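Local coordinates for phosphoenolpyruvate--protein phosphotransferase (Escherichia coli, PDB 5T12) that probably transfers the phosphoryl group of phosphoenolpyruvate to the carrier protein NPr in the nitrogen-metabolic phosphotransferase system, this chain being its enzyme I N-terminal domain, at residues Leu174-Ala184 / Ile197-Ile205; Ile205-Ile216 / Gly222-Pro230. The protein carries 1 engineered substitution. All coordinates share one frame; numbering follows the deposited sequence.

Contact 1. Residues Leu174-Ala184 / Ile197-Ile205; sequences LVGVVVRDGAA and IPTVMGADI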
loop_
_atom_site.group_PDB
_atom_site.type_symbol
_atom_site.label_atom_id
_atom_site.label_comp_id
_atom_site.label_asym_id
_atom_site.label_seq_id
_atom_site.Cartn_x
_atom_site.Cartn_y
_atom_site.Cartn_z
ATOM N N LEU A 174 6.171 7.693 0.479
ATOM C CA LEU A 174 4.884 8.024 -0.126
ATOM C C LEU A 174 4.317 9.266 0.549
ATOM O O LEU A 174 3.975 9.236 1.737
ATOM C CB LEU A 174 3.922 6.846 -0.005
ATOM C CG LEU A 174 2.522 7.039 -0.592
ATOM C CD1 LEU A 174 2.592 7.222 -2.099
ATOM C CD2 LEU A 174 1.625 5.865 -0.231
ATOM N N VAL A 175 4.202 10.356 -0.208
ATOM C CA VAL A 175 3.678 11.615 0.315
ATOM C C VAL A 175 2.354 12.013 -0.317
ATOM O O VAL A 175 1.714 12.956 0.174
ATOM C CB VAL A 175 4.698 12.761 0.159
ATOM C CG1 VAL A 175 5.999 12.414 0.868
ATOM C CG2 VAL A 175 4.949 13.050 -1.311
ATOM N N GLY A 176 1.922 11.340 -1.379
ATOM C CA GLY A 176 0.667 11.677 -2.024
ATOM C C GLY A 176 0.267 10.605 -3.011
ATOM O O GLY A 176 1.094 9.801 -3.455
ATOM N N VAL A 177 -1.023 10.597 -3.343
ATOM C CA VAL A 177 -1.595 9.614 -4.260
ATOM C C VAL A 177 -2.542 10.328 -5.217
ATOM O O VAL A 177 -3.277 11.237 -4.818
ATOM C CB VAL A 177 -2.333 8.485 -3.506
ATOM C CG1 VAL A 177 -2.831 7.427 -4.481
ATOM C CG2 VAL A 177 -1.435 7.852 -2.453
ATOM N N VAL A 178 -2.517 9.918 -6.483
ATOM C CA VAL A 178 -3.417 10.439 -7.506
ATOM C C VAL A 178 -4.017 9.259 -8.253
ATOM O O VAL A 178 -3.290 8.490 -8.894
ATOM C CB VAL A 178 -2.706 11.382 -8.489
ATOM C CG1 VAL A 178 -3.681 11.831 -9.573
ATOM C CG2 VAL A 178 -2.129 12.578 -7.753
ATOM N N VAL A 179 -5.336 9.118 -8.185
ATOM C CA VAL A 179 -6.035 8.022 -8.841
ATOM C C VAL A 179 -6.931 8.587 -9.937
ATOM O O VAL A 179 -7.599 9.610 -9.742
ATOM C CB VAL A 179 -6.836 7.181 -7.828
ATOM C CG1 VAL A 179 -7.070 5.794 -8.391
ATOM C CG2 VAL A 179 -6.084 7.088 -6.509
ATOM N N ARG A 180 -6.922 7.928 -11.104
ATOM C CA ARG A 180 -7.735 8.330 -12.249
ATOM C C ARG A 180 -9.137 7.716 -12.193
ATOM O O ARG A 180 -10.133 8.435 -12.309
ATOM C CB ARG A 180 -7.028 7.967 -13.561
ATOM C CG ARG A 180 -7.843 8.327 -14.798
ATOM C CD ARG A 180 -7.362 7.595 -16.030
ATOM N NE ARG A 180 -7.599 8.362 -17.250
ATOM C CZ ARG A 180 -8.526 8.062 -18.152
ATOM N NH1 ARG A 180 -9.304 7.002 -17.979
ATOM N NH2 ARG A 180 -8.673 8.818 -19.232
ATOM N N ASP A 181 -9.272 6.416 -11.974
ATOM C CA ASP A 181 -10.565 5.884 -11.561
ATOM C C ASP A 181 -10.483 5.519 -10.083
ATOM O O ASP A 181 -9.591 4.755 -9.691
ATOM C CB ASP A 181 -10.973 4.647 -12.372
ATOM C CG ASP A 181 -10.843 4.837 -13.871
ATOM O OD1 ASP A 181 -11.012 5.973 -14.349
ATOM O OD2 ASP A 181 -10.584 3.834 -14.582
ATOM N N GLY A 182 -11.368 6.095 -9.265
ATOM C CA GLY A 182 -11.519 5.627 -7.894
ATOM C C GLY A 182 -12.847 6.056 -7.310
ATOM O O GLY A 182 -13.602 6.814 -7.924
ATOM N N ALA A 183 -13.131 5.545 -6.108
ATOM C CA ALA A 183 -14.271 5.980 -5.303
ATOM C C ALA A 183 -13.731 6.456 -3.967
ATOM O O ALA A 183 -12.974 5.735 -3.313
ATOM C CB ALA A 183 -15.318 4.872 -5.096
ATOM N N ALA A 184 -14.073 7.685 -3.594
ATOM C CA ALA A 184 -13.609 8.263 -2.344
ATOM C C ALA A 184 -14.177 7.555 -1.124
ATOM O O ALA A 184 -13.796 7.907 -0.004
ATOM C CB ALA A 184 -13.961 9.750 -2.320
ATOM N N ILE A 197 -2.411 10.808 4.185
ATOM C CA ILE A 197 -1.756 10.992 2.891
ATOM C C ILE A 197 -2.666 11.815 2.017
ATOM O O ILE A 197 -3.834 11.430 1.806
ATOM C CB ILE A 197 -1.430 9.641 2.233
ATOM C CG1 ILE A 197 -0.668 8.732 3.195
ATOM C CG2 ILE A 197 -0.637 9.858 0.954
ATOM C CD1 ILE A 197 -0.366 7.362 2.624
ATOM N N PRO A 198 -2.225 12.958 1.481
ATOM C CA PRO A 198 -3.041 13.701 0.520
ATOM C C PRO A 198 -3.355 12.837 -0.694
ATOM O O PRO A 198 -2.467 12.216 -1.281
ATOM C CB PRO A 198 -2.162 14.900 0.152
ATOM C CG PRO A 198 -1.214 15.042 1.299
ATOM C CD PRO A 198 -0.962 13.653 1.796
ATOM N N THR A 199 -4.633 12.792 -1.062
ATOM C CA THR A 199 -5.078 11.885 -2.112
ATOM C C THR A 199 -6.174 12.548 -2.930
ATOM O O THR A 199 -7.094 13.152 -2.371
ATOM C CB THR A 199 -5.578 10.563 -1.515
ATOM O OG1 THR A 199 -4.485 9.882 -0.885
ATOM C CG2 THR A 199 -6.167 9.666 -2.597
ATOM N N VAL A 200 -6.069 12.428 -4.252
ATOM C CA VAL A 200 -7.050 12.967 -5.183
ATOM C C VAL A 200 -7.484 11.844 -6.120
ATOM O O VAL A 200 -6.681 10.970 -6.469
ATOM C CB VAL A 200 -6.478 14.180 -5.953
ATOM C CG1 VAL A 200 -5.546 13.743 -7.073
ATOM C CG2 VAL A 200 -7.586 15.065 -6.466
ATOM N N MET A 201 -8.762 11.844 -6.500
ATOM C CA MET A 201 -9.333 10.749 -7.276
ATOM C C MET A 201 -10.203 11.300 -8.398
ATOM O O MET A 201 -10.453 12.505 -8.489
ATOM C CB MET A 201 -10.154 9.799 -6.395
ATOM C CG MET A 201 -9.335 8.974 -5.413
ATOM S SD MET A 201 -10.366 7.872 -4.424
ATOM C CE MET A 201 -9.126 6.993 -3.480
ATOM N N GLY A 202 -10.670 10.392 -9.254
ATOM C CA GLY A 202 -11.533 10.765 -10.365
ATOM C C GLY A 202 -10.921 11.776 -11.307
ATOM O O GLY A 202 -11.649 12.546 -11.940
ATOM N N ALA A 203 -9.599 11.780 -11.427
ATOM C CA ALA A 203 -8.867 12.818 -12.139
ATOM C C ALA A 203 -8.570 12.367 -13.563
ATOM O O ALA A 203 -7.927 11.332 -13.766
ATOM C CB ALA A 203 -7.564 13.142 -11.412
ATOM N N ASP A 204 -9.026 13.150 -14.542
ATOM C CA ASP A 204 -8.606 12.942 -15.923
ATOM C C ASP A 204 -7.088 13.015 -15.989
ATOM O O ASP A 204 -6.504 14.099 -15.892
ATOM C CB ASP A 204 -9.250 13.973 -16.855
ATOM C CG ASP A 204 -10.756 13.819 -16.943
ATOM O OD1 ASP A 204 -11.265 12.732 -16.596
ATOM O OD2 ASP A 204 -11.433 14.781 -17.361
ATOM N N ILE A 205 -6.439 11.861 -16.136
ATOM C CA ILE A 205 -4.997 11.764 -15.958
ATOM C C ILE A 205 -4.515 10.516 -16.676
ATOM O O ILE A 205 -5.252 9.538 -16.811
ATOM C CB ILE A 205 -4.626 11.746 -14.451
ATOM C CG1 ILE A 205 -3.861 13.012 -14.076
ATOM C CG2 ILE A 205 -3.857 10.482 -14.064
ATOM C CD1 ILE A 205 -4.618 13.873 -13.128
#
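V178 and V200 lie side by side on neighbouring parallel strands, pointing the same way. V200 CG1 sits between its own backbone N and carbonyl carbon (chi1 78°), and this puts it 3.7 Å from both CG1 and CG2 of V178. Branching at CB favours the extended backbone and lets the methyls of both valines cover this sheet face, which I205 CD1 and L224 continue. On the other face V177 stands alongside T199, with V177 CB 3.7 Å from T199 OG1. I197 slants past V177 and sends CD1 to L174 CD2 at about a right angle.

V179 and M201 also run alongside. M201 holds CG beside its backbone N, near V179 CB and CG2, and from there extends straight to bring SD 3.6 Å from A183 O, so the unbranched thioether spans strand and returning loop. Shortening M201 to an alanine is likely to open a gap between V179 and the 182-184 loop and to take the sulfur from A183 and A184.

Between the strands, V177 N bonds P198 O (3.0 Å), V200 N bonds V177 O (3.1 Å), and V179 N gives V200 O a nearly straight bond of 2.9 Å in the carbonyl plane. This is the parallel pair of a right-handed beta-alpha-beta crossover through helix 187-195. G202, with its positive phi, lets the chain turn after the strand. The extended R180 chain brings NE to I205 O at 2.7 Å, bent and therefore weak. The chemistry implies an apolar sheet interior whose backbone groups are paired between the strands, with charged R180 kept to the solvent-exposed end.

Contact 2. Residues Ile205-Ile216 / Gly222-Pro230; sequences IQPSVLHRRTLI and GELLVDPEP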
loop_
_atom_site.group_PDB
_atom_site.type_symbol
_atom_site.label_atom_id
_atom_site.label_comp_id
_atom_site.label_asym_id
_atom_site.label_seq_id
_atom_site.Cartn_x
_atom_site.Cartn_y
_atom_site.Cartn_z
ATOM N N ILE A 205 -6.439 11.861 -16.136
ATOM C CA ILE A 205 -4.997 11.764 -15.958
ATOM C C ILE A 205 -4.515 10.516 -16.676
ATOM O O ILE A 205 -5.252 9.538 -16.811
ATOM C CB ILE A 205 -4.626 11.746 -14.451
ATOM C CG1 ILE A 205 -3.861 13.012 -14.076
ATOM C CG2 ILE A 205 -3.857 10.482 -14.064
ATOM C CD1 ILE A 205 -4.618 13.873 -13.128
ATOM N N GLN A 206 -3.281 10.557 -17.149
ATOM C CA GLN A 206 -2.642 9.375 -17.723
ATOM C C GLN A 206 -1.471 8.978 -16.839
ATOM O O GLN A 206 -0.445 9.685 -16.824
ATOM C CB GLN A 206 -2.194 9.642 -19.158
ATOM C CG GLN A 206 -3.372 9.840 -20.109
ATOM C CD GLN A 206 -2.956 10.214 -21.517
ATOM O OE1 GLN A 206 -1.886 10.780 -21.735
ATOM N NE2 GLN A 206 -3.810 9.903 -22.484
ATOM N N PRO A 207 -1.584 7.892 -16.066
ATOM C CA PRO A 207 -0.480 7.503 -15.169
ATOM C C PRO A 207 0.849 7.331 -15.882
ATOM O O PRO A 207 1.904 7.615 -15.301
ATOM C CB PRO A 207 -0.978 6.181 -14.569
ATOM C CG PRO A 207 -2.465 6.258 -14.660
ATOM C CD PRO A 207 -2.755 7.011 -15.924
ATOM N N SER A 208 0.824 6.879 -17.135
ATOM C CA SER A 208 2.044 6.724 -17.916
ATOM C C SER A 208 2.673 8.056 -18.302
ATOM O O SER A 208 3.832 8.069 -18.731
ATOM C CB SER A 208 1.751 5.903 -19.174
ATOM O OG SER A 208 0.623 6.412 -19.865
ATOM N N VAL A 209 1.954 9.164 -18.158
ATOM C CA VAL A 209 2.474 10.480 -18.507
ATOM C C VAL A 209 2.987 11.226 -17.281
ATOM O O VAL A 209 4.040 11.862 -17.337
ATOM C CB VAL A 209 1.397 11.299 -19.250
ATOM C CG1 VAL A 209 1.883 12.718 -19.505
ATOM C CG2 VAL A 209 1.042 10.619 -20.558
ATOM N N LEU A 210 2.264 11.155 -16.161
ATOM C CA LEU A 210 2.727 11.797 -14.937
ATOM C C LEU A 210 3.978 11.146 -14.366
ATOM O O LEU A 210 4.597 11.724 -13.466
ATOM C CB LEU A 210 1.624 11.787 -13.877
ATOM C CG LEU A 210 0.351 12.580 -14.173
ATOM C CD1 LEU A 210 -0.423 12.814 -12.887
ATOM C CD2 LEU A 210 0.670 13.897 -14.863
ATOM N N HIS A 211 4.357 9.966 -14.856
ATOM C CA HIS A 211 5.547 9.288 -14.363
ATOM C C HIS A 211 6.790 10.121 -14.656
ATOM O O HIS A 211 6.943 10.668 -15.753
ATOM C CB HIS A 211 5.657 7.905 -15.007
ATOM C CG HIS A 211 6.766 7.064 -14.457
ATOM N ND1 HIS A 211 6.858 6.730 -13.122
ATOM C CD2 HIS A 211 7.828 6.481 -15.063
ATOM C CE1 HIS A 211 7.931 5.984 -12.930
ATOM N NE2 HIS A 211 8.538 5.819 -14.091
ATOM N N ARG A 212 7.668 10.229 -13.654
ATOM C CA ARG A 212 8.919 10.986 -13.737
ATOM C C ARG A 212 8.689 12.485 -13.915
ATOM O O ARG A 212 9.530 13.180 -14.489
ATOM C CB ARG A 212 9.823 10.471 -14.860
ATOM C CG ARG A 212 10.155 8.998 -14.798
ATOM C CD ARG A 212 10.663 8.552 -16.150
ATOM N NE ARG A 212 10.827 7.108 -16.242
ATOM C CZ ARG A 212 10.678 6.424 -17.369
ATOM N NH1 ARG A 212 10.348 7.058 -18.487
ATOM N NH2 ARG A 212 10.846 5.109 -17.381
ATOM N N ARG A 213 7.564 13.008 -13.436
ATOM C CA ARG A 213 7.308 14.440 -13.484
ATOM C C ARG A 213 6.958 14.956 -12.097
ATOM O O ARG A 213 6.283 14.271 -11.321
ATOM C CB ARG A 213 6.176 14.787 -14.458
ATOM C CG ARG A 213 6.555 14.708 -15.928
ATOM C CD ARG A 213 5.736 15.696 -16.746
ATOM N NE ARG A 213 5.646 15.307 -18.150
ATOM C CZ ARG A 213 4.977 15.993 -19.071
ATOM N NH1 ARG A 213 4.342 17.108 -18.738
ATOM N NH2 ARG A 213 4.944 15.563 -20.325
ATOM N N THR A 214 7.413 16.169 -11.796
ATOM C CA THR A 214 7.077 16.809 -10.532
ATOM C C THR A 214 5.590 17.141 -10.494
ATOM O O THR A 214 5.039 17.689 -11.453
ATOM C CB THR A 214 7.905 18.078 -10.337
ATOM O OG1 THR A 214 9.298 17.742 -10.298
ATOM C CG2 THR A 214 7.522 18.773 -9.036
ATOM N N LEU A 215 4.942 16.811 -9.381
ATOM C CA LEU A 215 3.515 17.034 -9.213
ATOM C C LEU A 215 3.246 17.681 -7.863
ATOM O O LEU A 215 3.977 17.460 -6.893
ATOM C CB LEU A 215 2.725 15.721 -9.312
ATOM C CG LEU A 215 2.999 14.786 -10.489
ATOM C CD1 LEU A 215 2.286 13.461 -10.276
ATOM C CD2 LEU A 215 2.570 15.418 -11.801
ATOM N N ILE A 216 2.188 18.485 -7.811
ATOM C CA ILE A 216 1.636 18.997 -6.562
ATOM C C ILE A 216 0.215 18.467 -6.442
ATOM O O ILE A 216 -0.643 18.786 -7.274
ATOM C CB ILE A 216 1.645 20.533 -6.503
ATOM C CG1 ILE A 216 3.068 21.079 -6.627
ATOM C CG2 ILE A 216 1.006 21.014 -5.205
ATOM C CD1 ILE A 216 3.150 22.584 -6.468
ATOM N N GLY A 222 -9.009 19.461 -4.204
ATOM C CA GLY A 222 -9.109 18.554 -5.330
ATOM C C GLY A 222 -8.408 19.077 -6.567
ATOM O O GLY A 222 -8.973 19.067 -7.664
ATOM N N GLU A 223 -7.172 19.536 -6.399
ATOM C CA GLU A 223 -6.378 20.088 -7.483
ATOM C C GLU A 223 -5.092 19.289 -7.646
ATOM O O GLU A 223 -4.515 18.804 -6.668
ATOM C CB GLU A 223 -6.031 21.560 -7.224
ATOM C CG GLU A 223 -7.228 22.445 -6.939
ATOM C CD GLU A 223 -6.822 23.810 -6.423
ATOM O OE1 GLU A 223 -5.613 24.020 -6.192
ATOM O OE2 GLU A 223 -7.709 24.672 -6.246
ATOM N N LEU A 224 -4.649 19.154 -8.894
ATOM C CA LEU A 224 -3.349 18.576 -9.210
ATOM C C LEU A 224 -2.618 19.510 -10.159
ATOM O O LEU A 224 -3.185 19.941 -11.168
ATOM C CB LEU A 224 -3.472 17.185 -9.841
ATOM C CG LEU A 224 -2.115 16.583 -10.228
ATOM C CD1 LEU A 224 -1.336 16.147 -8.997
ATOM C CD2 LEU A 224 -2.265 15.430 -11.189
ATOM N N LEU A 225 -1.364 19.815 -9.841
ATOM C CA LEU A 225 -0.545 20.720 -10.635
ATOM C C LEU A 225 0.600 19.936 -11.259
ATOM O O LEU A 225 1.402 19.327 -10.543
ATOM C CB LEU A 225 -0.010 21.864 -9.776
ATOM C CG LEU A 225 -1.074 22.766 -9.149
ATOM C CD1 LEU A 225 -0.429 23.873 -8.336
ATOM C CD2 LEU A 225 -1.977 23.343 -10.222
ATOM N N VAL A 226 0.680 19.956 -12.585
ATOM C CA VAL A 226 1.735 19.264 -13.318
ATOM C C VAL A 226 2.795 20.283 -13.714
ATOM O O VAL A 226 2.486 21.272 -14.390
ATOM C CB VAL A 226 1.176 18.539 -14.553
ATOM C CG1 VAL A 226 2.239 17.653 -15.171
ATOM C CG2 VAL A 226 -0.059 17.730 -14.182
ATOM N N ASP A 227 4.043 20.038 -13.291
ATOM C CA ASP A 227 5.233 20.804 -13.655
ATOM C C ASP A 227 5.230 22.190 -13.019
ATOM O O ASP A 227 5.224 23.194 -13.745
ATOM C CB ASP A 227 5.342 20.958 -15.173
ATOM C CG ASP A 227 5.413 19.631 -15.895
ATOM O OD1 ASP A 227 6.167 18.739 -15.441
ATOM O OD2 ASP A 227 4.715 19.481 -16.921
ATOM N N PRO A 228 5.232 22.304 -11.671
ATOM C CA PRO A 228 4.988 23.621 -11.062
ATOM C C PRO A 228 6.099 24.634 -11.293
ATOM O O PRO A 228 5.851 25.839 -11.185
ATOM C CB PRO A 228 4.840 23.300 -9.567
ATOM C CG PRO A 228 5.551 22.005 -9.382
ATOM C CD PRO A 228 5.282 21.242 -10.648
ATOM N N GLU A 229 7.306 24.175 -11.632
ATOM C CA GLU A 229 8.434 25.100 -11.713
ATOM C C GLU A 229 8.278 26.117 -12.836
ATOM O O GLU A 229 8.479 27.314 -12.573
ATOM C CB GLU A 229 9.742 24.309 -11.817
ATOM C CG GLU A 229 10.983 25.194 -11.807
ATOM C CD GLU A 229 12.262 24.430 -12.078
ATOM O OE1 GLU A 229 12.409 23.876 -13.187
ATOM O OE2 GLU A 229 13.126 24.390 -11.180
ATOM N N PRO A 230 7.953 25.742 -14.083
ATOM C CA PRO A 230 7.646 26.779 -15.088
ATOM C C PRO A 230 6.596 27.789 -14.650
ATOM O O PRO A 230 6.740 28.982 -14.945
ATOM C CB PRO A 230 7.168 25.956 -16.289
ATOM C CG PRO A 230 7.964 24.712 -16.197
ATOM C CD PRO A 230 8.142 24.425 -14.722
#
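L224 packs against I205, L210 and I216. Its CG lies anti to the backbone N (chi1 178°), and the two branches divide: CD2 meets L210 CD1 tip to tip at 3.6 Å and, crosswise, I205 CD1 at a tight 3.4 Å, while CD1 comes 3.2 Å from I216 O. A leucine suits this place because its forked end serves both sides at once. L225, on the opposite face, is paired with I216, the two CB atoms 3.9 Å apart; I216 N bonds L225 O and L225 N bonds I216 O (2.9 Å), making this the hydrogen-bonded pair of an antiparallel beta hairpin, strands 214-218 and 223-226, with a G1 bulge where G222 and E223 face D218. V226 then lies alongside L215 in the non-hydrogen-bonded pair, its CG2 also meeting L210 CD2 crosswise.

D227 N adds a bond to T214 O (3.1 Å). Its carboxylate forms a salt bridge through OD2, at the edge of the R213 guanidinium, 3.0 Å from NH1 with the planes 24° apart; the hydrogen bond is bent and weak. P228 touches T214 CG2 with CD and, obliquely, I216 CD1 with CB (3.6 Å), where the chain passes into helix 228-241 and a proline, lacking an N-H, is tolerated.

In the fold
The contacts follow one another along the chain, contact 1 closing before contact 2 opens, with I205 common to both and their centres about 12 Å apart. Both belong to one mixed sheet. Contact 1 joins its parallel strands 174-179 and 199-201, whereas contact 2 joins the antiparallel strands 214-218 and 223-226, on the far side of strands 11-18 and 154-158. The sheet curves enough for them to meet nonetheless: V178 CG2 packs on L224 CD1, and V200 CG2 on G222 CA. The sheet combines strands from the start of the chain with those of the PEP-utilising mobile-domain region, consistent with the alpha/beta part of enzyme I N-terminal domains; helix 228-241 leads away from contact 2.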